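Local coordinates for protein PKS (Streptomyces sp. CNQ431, PDB 5YDA) that probably transfers acyl extender units onto the carrier protein as the broadly selective acyltransferase domain of the splenocin polyketide synthase SpnD, at residues V83-S87 and V88-V92; D272-D275 and R276-E280; A361-R365 and E366-L370. All blocks are in the same frame, centred on the assembly; numbering follows the deposited sequence.

Contact 1 of 3, residues V83-S87 and V88-V92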
ATOM      1  N   VAL A  83      15.904 -15.282   4.659  1.00 32.57           N
ATOM      2  CA  VAL A  83      14.949 -15.835   5.607  1.00 31.38           C
ATOM      3  C   VAL A  83      14.833 -14.855   6.765  1.00 31.51           C
ATOM      4  O   VAL A  83      15.724 -14.037   6.995  1.00 33.15           O
ATOM      5  CB  VAL A  83      15.361 -17.239   6.108  1.00 35.60           C
ATOM      6  CG1 VAL A  83      15.436 -18.211   4.941  1.00 35.66           C
ATOM      7  CG2 VAL A  83      16.700 -17.177   6.845  1.00 33.55           C
ATOM      8  N   SER A  84      13.705 -14.917   7.462  1.00 27.53           N
ATOM      9  CA  SER A  84      13.490 -14.205   8.710  1.00 32.08           C
ATOM     10  C   SER A  84      13.388 -15.225   9.834  1.00 38.99           C
ATOM     11  O   SER A  84      12.741 -16.264   9.671  1.00 35.34           O
ATOM     12  CB  SER A  84      12.199 -13.380   8.669  1.00 29.51           C
ATOM     13  OG  SER A  84      12.229 -12.438   7.619  1.00 41.43           O
ATOM     14  N   ALA A  85      14.006 -14.923  10.976  1.00 33.98           N
ATOM     15  CA  ALA A  85      14.002 -15.871  12.079  1.00 33.63           C
ATOM     16  C   ALA A  85      14.225 -15.133  13.390  1.00 38.21           C
ATOM     17  O   ALA A  85      14.952 -14.138  13.436  1.00 41.74           O
ATOM     18  CB  ALA A  85      15.081 -16.943  11.891  1.00 33.94           C
ATOM     19  N   SER A  86      13.580 -15.622  14.445  1.00 40.31           N
ATOM     20  CA  SER A  86      13.806 -15.158  15.804  1.00 45.33           C
ATOM     21  C   SER A  86      14.589 -16.170  16.631  1.00 48.17           C
ATOM     22  O   SER A  86      14.751 -15.972  17.838  1.00 52.90           O
ATOM     23  CB  SER A  86      12.467 -14.848  16.483  1.00 44.95           C
ATOM     24  OG  SER A  86      11.764 -13.828  15.789  1.00 50.35           O
ATOM     25  N   SER A  87      15.071 -17.248  16.008  1.00 49.94           N
ATOM     26  CA  SER A  87      15.792 -18.329  16.677  1.00 48.29           C
ATOM     27  C   SER A  87      16.461 -19.202  15.627  1.00 52.36           C
ATOM     28  O   SER A  87      16.058 -19.223  14.459  1.00 51.09           O
ATOM     29  CB  SER A  87      14.867 -19.195  17.525  1.00 46.48           C
ATOM     30  OG  SER A  87      14.270 -20.202  16.721  1.00 48.81           O
ATOM     31  N   VAL A  88      17.456 -19.959  16.072  1.00 57.45           N
ATOM     32  CA  VAL A  88      18.241 -20.810  15.181  1.00 53.34           C
ATOM     33  C   VAL A  88      17.402 -21.934  14.573  1.00 50.31           C
ATOM     34  O   VAL A  88      17.496 -22.158  13.357  1.00 48.75           O
ATOM     35  CB  VAL A  88      19.470 -21.371  15.908  1.00 55.88           C
ATOM     36  CG1 VAL A  88      19.906 -22.683  15.271  1.00 58.02           C
ATOM     37  CG2 VAL A  88      20.605 -20.352  15.876  1.00 53.80           C
ATOM     38  N   PRO A  89      16.591 -22.681  15.341  1.00 53.51           N
ATOM     39  CA  PRO A  89      15.731 -23.680  14.683  1.00 53.22           C
ATOM     40  C   PRO A  89      14.852 -23.079  13.604  1.00 51.19           C
ATOM     41  O   PRO A  89      14.672 -23.694  12.545  1.00 52.64           O
ATOM     42  CB  PRO A  89      14.888 -24.250  15.832  1.00 48.29           C
ATOM     43  CG  PRO A  89      15.629 -23.927  17.058  1.00 48.84           C
ATOM     44  CD  PRO A  89      16.371 -22.661  16.801  1.00 51.84           C
ATOM     45  N   GLU A  90      14.290 -21.892  13.855  1.00 52.18           N
ATOM     46  CA  GLU A  90      13.465 -21.227  12.850  1.00 45.63           C
ATOM     47  C   GLU A  90      14.266 -20.970  11.577  1.00 38.86           C
ATOM     48  O   GLU A  90      13.816 -21.289  10.471  1.00 40.16           O
ATOM     49  CB  GLU A  90      12.903 -19.922  13.421  1.00 43.14           C
ATOM     50  CG  GLU A  90      11.682 -19.407  12.682  1.00 43.33           C
ATOM     51  CD  GLU A  90      11.208 -18.029  13.143  1.00 46.80           C
ATOM     52  OE1 GLU A  90      10.426 -17.414  12.383  1.00 45.83           O
ATOM     53  OE2 GLU A  90      11.598 -17.561  14.245  1.00 44.46           O
ATOM     54  N   ALA A  91      15.481 -20.441  11.724  1.00 38.75           N
ATOM     55  CA  ALA A  91      16.308 -20.137  10.561  1.00 39.92           C
ATOM     56  C   ALA A  91      16.669 -21.399   9.792  1.00 42.48           C
ATOM     57  O   ALA A  91      16.568 -21.438   8.560  1.00 47.24           O
ATOM     58  CB  ALA A  91      17.566 -19.393  10.998  1.00 39.66           C
ATOM     59  N   VAL A  92      17.098 -22.443  10.504  1.00 49.98           N
ATOM     60  CA  VAL A  92      17.444 -23.707   9.858  1.00 46.61           C
ATOM     61  C   VAL A  92      16.274 -24.210   9.026  1.00 43.86           C
ATOM     62  O   VAL A  92      16.424 -24.532   7.841  1.00 48.86           O
ATOM     63  CB  VAL A  92      17.874 -24.750  10.910  1.00 51.40           C
ATOM     64  CG1 VAL A  92      17.817 -26.152  10.315  1.00 48.59           C
ATOM     65  CG2 VAL A  92      19.273 -24.442  11.438  1.00 45.93           C
TER
HETATM   66  O   HOH W   1      10.210 -14.665  13.202  1.00 38.50           O
HETATM   67  O   HOH W   2      11.003 -19.231  16.426  1.00 52.60           O

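Contact 2 of 3, residues D272-D275 and R276-E280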
ATOM      1  N   ASP A 272     -30.747   3.275  -6.855  1.00 37.68           N
ATOM      2  CA  ASP A 272     -31.687   2.706  -7.823  1.00 40.87           C
ATOM      3  C   ASP A 272     -30.996   2.379  -9.142  1.00 36.64           C
ATOM      4  O   ASP A 272     -31.186   1.297  -9.703  1.00 32.52           O
ATOM      5  CB  ASP A 272     -32.847   3.673  -8.076  1.00 40.99           C
ATOM      6  CG  ASP A 272     -33.865   3.677  -6.954  1.00 51.01           C
ATOM      7  OD1 ASP A 272     -33.831   2.754  -6.102  1.00 48.37           O
ATOM      8  OD2 ASP A 272     -34.710   4.604  -6.936  1.00 58.70           O
ATOM      9  N   ALA A 273     -30.227   3.329  -9.671  1.00 32.55           N
ATOM     10  CA  ALA A 273     -29.500   3.091 -10.911  1.00 36.13           C
ATOM     11  C   ALA A 273     -28.504   1.940 -10.757  1.00 33.86           C
ATOM     12  O   ALA A 273     -28.321   1.141 -11.683  1.00 35.37           O
ATOM     13  CB  ALA A 273     -28.786   4.370 -11.348  1.00 28.95           C
ATOM     14  N   VAL A 274     -27.862   1.832  -9.592  1.00 31.02           N
ATOM     15  CA  VAL A 274     -26.894   0.758  -9.381  1.00 29.74           C
ATOM     16  C   VAL A 274     -27.610  -0.586  -9.310  1.00 31.89           C
ATOM     17  O   VAL A 274     -27.126  -1.588  -9.861  1.00 28.26           O
ATOM     18  CB  VAL A 274     -26.047   1.035  -8.119  1.00 26.86           C
ATOM     19  CG1 VAL A 274     -25.308  -0.218  -7.668  1.00 27.57           C
ATOM     20  CG2 VAL A 274     -25.048   2.152  -8.387  1.00 26.48           C
ATOM     21  N   ASP A 275     -28.778  -0.626  -8.643  1.00 27.70           N
ATOM     22  CA  ASP A 275     -29.617  -1.826  -8.640  1.00 34.75           C
ATOM     23  C   ASP A 275     -29.905  -2.305 -10.060  1.00 33.63           C
ATOM     24  O   ASP A 275     -29.761  -3.494 -10.373  1.00 34.37           O
ATOM     25  CB  ASP A 275     -30.939  -1.559  -7.913  1.00 38.80           C
ATOM     26  CG  ASP A 275     -30.782  -1.481  -6.407  1.00 40.51           C
ATOM     27  OD1 ASP A 275     -29.735  -1.913  -5.888  1.00 44.84           O
ATOM     28  OD2 ASP A 275     -31.722  -1.001  -5.736  1.00 44.51           O
ATOM     29  N   ARG A 276     -30.301  -1.387 -10.941  1.00 26.39           N
ATOM     30  CA  ARG A 276     -30.667  -1.813 -12.284  1.00 35.31           C
ATOM     31  C   ARG A 276     -29.449  -2.269 -13.069  1.00 33.38           C
ATOM     32  O   ARG A 276     -29.530  -3.245 -13.819  1.00 34.80           O
ATOM     33  CB  ARG A 276     -31.419  -0.704 -13.021  1.00 34.08           C
ATOM     34  CG  ARG A 276     -32.762  -0.395 -12.369  1.00 45.73           C
ATOM     35  CD  ARG A 276     -33.498   0.795 -12.971  1.00 55.68           C
ATOM     36  NE  ARG A 276     -32.629   1.728 -13.667  1.00 58.66           N
ATOM     37  CZ  ARG A 276     -32.465   2.994 -13.309  1.00 53.59           C
ATOM     38  NH1 ARG A 276     -33.098   3.511 -12.260  1.00 43.39           N
ATOM     39  NH2 ARG A 276     -31.633   3.754 -14.020  1.00 47.03           N
ATOM     40  N   LEU A 277     -28.312  -1.583 -12.912  1.00 28.36           N
ATOM     41  CA  LEU A 277     -27.081  -2.063 -13.528  1.00 31.59           C
ATOM     42  C   LEU A 277     -26.760  -3.487 -13.084  1.00 28.36           C
ATOM     43  O   LEU A 277     -26.378  -4.332 -13.902  1.00 26.37           O
ATOM     44  CB  LEU A 277     -25.924  -1.129 -13.183  1.00 29.73           C
ATOM     45  CG  LEU A 277     -24.555  -1.630 -13.657  1.00 25.89           C
ATOM     46  CD1 LEU A 277     -24.526  -1.703 -15.189  1.00 22.71           C
ATOM     47  CD2 LEU A 277     -23.431  -0.741 -13.144  1.00 22.86           C
ATOM     48  N   GLU A 278     -26.913  -3.771 -11.793  1.00 24.02           N
ATOM     49  CA  GLU A 278     -26.595  -5.103 -11.303  1.00 28.61           C
ATOM     50  C   GLU A 278     -27.519  -6.149 -11.919  1.00 30.44           C
ATOM     51  O   GLU A 278     -27.061  -7.234 -12.293  1.00 25.00           O
ATOM     52  CB  GLU A 278     -26.652  -5.127  -9.775  1.00 23.54           C
ATOM     53  CG  GLU A 278     -25.479  -4.354  -9.171  1.00 29.01           C
ATOM     54  CD  GLU A 278     -25.460  -4.345  -7.657  1.00 32.37           C
ATOM     55  OE1 GLU A 278     -24.526  -3.732  -7.108  1.00 32.91           O
ATOM     56  OE2 GLU A 278     -26.365  -4.935  -7.016  1.00 33.51           O
ATOM     57  N   ALA A 279     -28.810  -5.824 -12.073  1.00 26.37           N
ATOM     58  CA  ALA A 279     -29.731  -6.727 -12.759  1.00 32.50           C
ATOM     59  C   ALA A 279     -29.269  -6.998 -14.188  1.00 30.35           C
ATOM     60  O   ALA A 279     -29.284  -8.142 -14.643  1.00 27.23           O
ATOM     61  CB  ALA A 279     -31.156  -6.155 -12.769  1.00 28.58           C
ATOM     62  N   GLU A 280     -28.855  -5.952 -14.912  1.00 25.39           N
ATOM     63  CA  GLU A 280     -28.419  -6.158 -16.284  1.00 30.15           C
ATOM     64  C   GLU A 280     -27.052  -6.840 -16.362  1.00 31.03           C
ATOM     65  O   GLU A 280     -26.799  -7.597 -17.309  1.00 26.99           O
ATOM     66  CB  GLU A 280     -28.430  -4.829 -17.050  1.00 31.03           C
ATOM     67  CG  GLU A 280     -29.871  -4.438 -17.563  1.00 42.87           C
ATOM     68  CD  GLU A 280     -30.466  -5.408 -18.649  1.00 49.85           C
ATOM     69  OE1 GLU A 280     -29.755  -6.330 -19.095  1.00 51.67           O
ATOM     70  OE2 GLU A 280     -31.643  -5.250 -19.078  1.00 50.54           O
TER
HETATM   71  O   HOH W   3     -28.918   2.040 -14.657  1.00 41.52           O

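Contact 3 of 3, residues A361-R365 and E366-L370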
ATOM      1  N   ALA A 361       1.844   3.916 -16.749  1.00 25.99           N
ATOM      2  CA  ALA A 361       2.777   5.038 -16.848  1.00 28.12           C
ATOM      3  C   ALA A 361       3.919   4.891 -15.853  1.00 32.54           C
ATOM      4  O   ALA A 361       5.081   5.155 -16.184  1.00 35.22           O
ATOM      5  CB  ALA A 361       2.051   6.358 -16.614  1.00 25.25           C
ATOM      6  N   LEU A 362       3.599   4.485 -14.621  1.00 26.41           N
ATOM      7  CA  LEU A 362       4.628   4.260 -13.616  1.00 29.20           C
ATOM      8  C   LEU A 362       5.635   3.233 -14.100  1.00 32.90           C
ATOM      9  O   LEU A 362       6.848   3.435 -13.996  1.00 31.76           O
ATOM     10  CB  LEU A 362       3.969   3.789 -12.326  1.00 31.49           C
ATOM     11  CG  LEU A 362       4.770   3.714 -11.047  1.00 33.40           C
ATOM     12  CD1 LEU A 362       4.583   5.042 -10.337  1.00 34.27           C
ATOM     13  CD2 LEU A 362       4.244   2.583 -10.191  1.00 33.95           C
ATOM     14  N   TRP A 363       5.137   2.135 -14.665  1.00 33.55           N
ATOM     15  CA  TRP A 363       5.996   1.034 -15.073  1.00 35.71           C
ATOM     16  C   TRP A 363       6.859   1.414 -16.266  1.00 36.17           C
ATOM     17  O   TRP A 363       8.018   1.001 -16.364  1.00 37.53           O
ATOM     18  CB  TRP A 363       5.133  -0.178 -15.413  1.00 34.11           C
ATOM     19  CG  TRP A 363       5.934  -1.325 -15.918  1.00 40.27           C
ATOM     20  CD1 TRP A 363       6.071  -1.739 -17.219  1.00 33.91           C
ATOM     21  CD2 TRP A 363       6.732  -2.204 -15.128  1.00 34.19           C
ATOM     22  NE1 TRP A 363       6.901  -2.830 -17.276  1.00 37.55           N
ATOM     23  CE2 TRP A 363       7.320  -3.136 -16.006  1.00 40.47           C
ATOM     24  CE3 TRP A 363       7.011  -2.289 -13.763  1.00 27.24           C
ATOM     25  CZ2 TRP A 363       8.165  -4.143 -15.560  1.00 38.74           C
ATOM     26  CZ3 TRP A 363       7.841  -3.283 -13.322  1.00 29.55           C
ATOM     27  CH2 TRP A 363       8.413  -4.199 -14.214  1.00 37.14           C
ATOM     28  N   GLU A 364       6.301   2.187 -17.191  1.00 40.70           N
ATOM     29  CA  GLU A 364       6.991   2.440 -18.444  1.00 42.46           C
ATOM     30  C   GLU A 364       8.190   3.359 -18.247  1.00 45.22           C
ATOM     31  O   GLU A 364       9.182   3.239 -18.971  1.00 49.39           O
ATOM     32  CB  GLU A 364       6.007   3.018 -19.458  1.00 42.02           C
ATOM     33  CG  GLU A 364       6.405   2.765 -20.891  1.00 56.54           C
ATOM     34  CD  GLU A 364       7.003   3.992 -21.544  1.00 67.54           C
ATOM     35  OE1 GLU A 364       6.394   5.078 -21.414  1.00 70.29           O
ATOM     36  OE2 GLU A 364       8.081   3.874 -22.180  1.00 74.94           O
ATOM     37  N   ARG A 365       8.140   4.262 -17.267  1.00 45.87           N
ATOM     38  CA  ARG A 365       9.304   5.106 -17.031  1.00 44.16           C
ATOM     39  C   ARG A 365      10.354   4.390 -16.196  1.00 46.86           C
ATOM     40  O   ARG A 365      11.535   4.382 -16.556  1.00 50.97           O
ATOM     41  CB  ARG A 365       8.901   6.416 -16.357  1.00 42.66           C
ATOM     42  CG  ARG A 365       9.788   7.570 -16.776  1.00 47.67           C
ATOM     43  CD  ARG A 365       9.275   8.894 -16.271  1.00 44.91           C
ATOM     44  NE  ARG A 365       9.458   9.042 -14.830  1.00 40.19           N
ATOM     45  CZ  ARG A 365       8.975  10.069 -14.134  1.00 44.37           C
ATOM     46  NH1 ARG A 365       8.283  11.022 -14.757  1.00 37.80           N
ATOM     47  NH2 ARG A 365       9.180  10.148 -12.823  1.00 40.35           N
ATOM     48  N   GLU A 366       9.944   3.769 -15.088  1.00 45.06           N
ATOM     49  CA  GLU A 366      10.898   3.275 -14.097  1.00 46.54           C
ATOM     50  C   GLU A 366      11.100   1.762 -14.118  1.00 45.03           C
ATOM     51  O   GLU A 366      12.164   1.295 -13.695  1.00 46.17           O
ATOM     52  CB  GLU A 366      10.457   3.686 -12.680  1.00 45.01           C
ATOM     53  CG  GLU A 366       9.994   5.140 -12.522  1.00 46.06           C
ATOM     54  CD  GLU A 366      11.157   6.130 -12.470  1.00 53.51           C
ATOM     55  OE1 GLU A 366      10.902   7.353 -12.403  1.00 56.70           O
ATOM     56  OE2 GLU A 366      12.326   5.688 -12.489  1.00 59.27           O
ATOM     57  N   ARG A 367      10.115   0.987 -14.584  1.00 39.51           N
ATOM     58  CA  ARG A 367      10.061  -0.452 -14.338  1.00 36.84           C
ATOM     59  C   ARG A 367      10.443  -0.783 -12.894  1.00 35.95           C
ATOM     60  O   ARG A 367      11.265  -1.675 -12.648  1.00 33.98           O
ATOM     61  CB  ARG A 367      10.944  -1.193 -15.343  1.00 36.75           C
ATOM     62  CG  ARG A 367      10.256  -1.286 -16.718  1.00 46.24           C
ATOM     63  CD  ARG A 367      11.101  -1.943 -17.794  1.00 51.11           C
ATOM     64  NE  ARG A 367      11.764  -3.144 -17.306  1.00 55.12           N
ATOM     65  CZ  ARG A 367      11.308  -4.382 -17.486  1.00 63.83           C
ATOM     66  NH1 ARG A 367      10.173  -4.598 -18.149  1.00 57.76           N
ATOM     67  NH2 ARG A 367      11.993  -5.410 -17.000  1.00 62.24           N
ATOM     68  N   PRO A 368       9.836  -0.121 -11.910  1.00 32.44           N
ATOM     69  CA  PRO A 368      10.306  -0.255 -10.532  1.00 29.30           C
ATOM     70  C   PRO A 368       9.722  -1.478  -9.837  1.00 28.24           C
ATOM     71  O   PRO A 368       8.727  -2.061 -10.270  1.00 25.42           O
ATOM     72  CB  PRO A 368       9.808   1.034  -9.883  1.00 28.75           C
ATOM     73  CG  PRO A 368       8.496   1.277 -10.580  1.00 33.07           C
ATOM     74  CD  PRO A 368       8.626   0.718 -11.985  1.00 29.14           C
ATOM     75  N   VAL A 369      10.396  -1.876  -8.750  1.00 23.94           N
ATOM     76  CA  VAL A 369       9.778  -2.751  -7.765  1.00 23.41           C
ATOM     77  C   VAL A 369       8.511  -2.078  -7.245  1.00 25.76           C
ATOM     78  O   VAL A 369       8.513  -0.891  -6.892  1.00 26.90           O
ATOM     79  CB  VAL A 369      10.770  -3.056  -6.629  1.00 27.57           C
ATOM     80  CG1 VAL A 369      10.139  -3.990  -5.591  1.00 22.58           C
ATOM     81  CG2 VAL A 369      12.081  -3.661  -7.171  1.00 20.42           C
ATOM     82  N   LEU A 370       7.414  -2.824  -7.212  1.00 23.97           N
ATOM     83  CA  LEU A 370       6.129  -2.294  -6.767  1.00 25.16           C
ATOM     84  C   LEU A 370       5.878  -2.722  -5.319  1.00 23.26           C
ATOM     85  O   LEU A 370       5.740  -3.919  -5.031  1.00 25.14           O
ATOM     86  CB  LEU A 370       5.004  -2.774  -7.680  1.00 24.52           C
ATOM     87  CG  LEU A 370       5.189  -2.479  -9.161  1.00 24.84           C
ATOM     88  CD1 LEU A 370       3.952  -2.899  -9.933  1.00 27.15           C
ATOM     89  CD2 LEU A 370       5.474  -1.004  -9.367  1.00 26.51           C
TER

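Contact 1 of 3, residues V83-S87 and V88-V92
Ala85, at the end of strand 79-85, meets Ala91 in the first turn of helix 88-97, the helix doubling back at 161° to the strand with 7.3 Å between the axes of the short segments. Their methyl groups touch, Ala85 CB to Ala91 CB at 3.6 Å, and the small alanines suit this close approach of strand and helix. Two serines make the turn. Ser87 is the N-cap: its OG takes a weak bond from Glu90 N, 3.3 Å away, while its carbonyl O accepts Ala91 N at 3.0 Å and opens the helical ladder. Glu90 reaches back across the turn. Its CG lies anti to the backbone N (chi1 -160°) and the chain beyond is extended, which brings the carboxylate to the N-H of Ser86, alongside Ala85 CA. There Ser86 N points almost straight at Glu90 OE2 (2.8 Å, 172°), though it arrives from above the carboxylate plane. One water joins Glu90 OE1 to Ser86 OG, and another donates to OE2 and is weakly linked to Ser87 OG. Behind the strand, Ser84 turns instead to Glu413. The arrangement is a serine N-cap with a first-turn glutamate bonding back to the residue before the cap, here at a tight strand-to-helix turn in the linker subdomain that accompanies acyltransferases in modular polyketide synthases.

Contact 2 of 3, residues D272-D275 and R276-E280
Val274 and Glu278 stand one turn apart on helix 271-283, and their side chains cross at a slant, Val274 CG1 lying 3.6 Å from Glu278 OE1. The backbone beneath is regular: Glu278 N bonds to Val274 O at 2.9 Å and Leu277 N to Ala273 O at 3.0 Å. On this flank, packing is tight. Ala273, Val274 and Leu277 all rest on Leu254, and Leu277 also reaches Val237; the small alanine lets the helix settle close to the sheet, while the larger Val274 and Leu277 pack on the strand beneath. Glu278 can sit beside such apolar neighbours because its carboxylate is paired with Arg290, which Asp275 OD1 also engages. With CG beside the backbone N (chi1 -71°) and the rest of the chain extended, Glu278 reaches this shared arginine from the following turn; the cation probably eases the proximity of the two acids. Leu254, Val237 and Arg290 belong to three strands of a four-stranded antiparallel sheet, whose order and intervening helices give the ferredoxin-like small subdomain of the acyltransferase fold; helix 271-283 is the second helix of its beta-alpha-beta-beta-alpha-beta order. The other flank is looser and faces solvent. Arg276 bends at chi3 (-23°) and folds back along the helix, laying one guanidinium face over the first turn, with Ala273 CA 3.6 Å above its plane and displaced toward the rim. Its long aliphatic part suits this exposed place, CG resting 3.5 Å from Asp272 O. The charged end has no direct ion pair with Asp272, whose OD2 stays 5.7 Å from Arg276 NH1. A water instead donates to Ala273 O, already bonded to Leu277 N, and weakly accepts from Arg276 NH2.

Contact 3 of 3, residues A361-R365 and E366-L370
Trp363 and Arg367 meet where helix 355-366 ends, and the backbone bonds set the scene. Arg367 N donates to Trp363 O at 2.8 Å, while Glu366 N makes a weak bond to Leu362 O. Arg367 then leaves the helix with positive phi (42°), and Pro368, which has no N-H to give, cannot add the further bond of a Schellman motif; its ring starts the path into strand 369-372. Aromatic contacts come next. With CG anti to the backbone N (chi1 177°), the indole of Trp363 swings round to the following residues and lies against Arg367: Arg367 CA sits 3.7 Å from the centroid of the six-membered ring in a CH-pi contact, and Arg367 CG rides over the same face nearer its rim. The guanidinium is turned 62° to the indole, one of its faces meeting the ring margin with NH1 3.3 Å from Trp363 CZ2. At the indole edge, Pro368 O lies near the ring plane, 3.4 Å from Trp363 CZ3. Apolar contact continues inward, Leu362 CD2 touching Leu370 CD2 at 3.9 Å as the two leucines slide past each other. The ionic pairing is on the outer side. Arg365 and Glu366 run side by side, and Glu366 OE1 receives both NE and, weakly, NH2 of Arg365, each at 3.3 Å; it lies in the guanidinium plane, although NE comes to it from above the carboxylate plane. The flat cation of Arg365 also makes a cation-pi contact with Trp333. The chemistry thus suggests a helix end packed inside by indole and leucines and ion-paired outside, with Arg367 held mainly by its stem on Trp363 and only weakly by a long pairing to Glu390.

In the fold
From the N terminus, the three contacts follow in series and none nests in or crosses another. Contact 1 closes the tight turn from strand 79-85 to helix 88-97, in the linker part that pairs this strand with 32-38. Contact 2 closes no loop; it lies within helix 271-283, which packs on the four-stranded antiparallel sheet of the small subdomain. Contact 3 closes the passage from helix 355-366 to strand 369-372, beside strand 112-116 in the mixed central sheet. Contacts 1 and 2 sit on opposite sides of the chain's centre, about 53 Å apart between centres, whereas the centre of contact 3 lies about 34 Å from that of contact 1 and about 37 Å from that of contact 2.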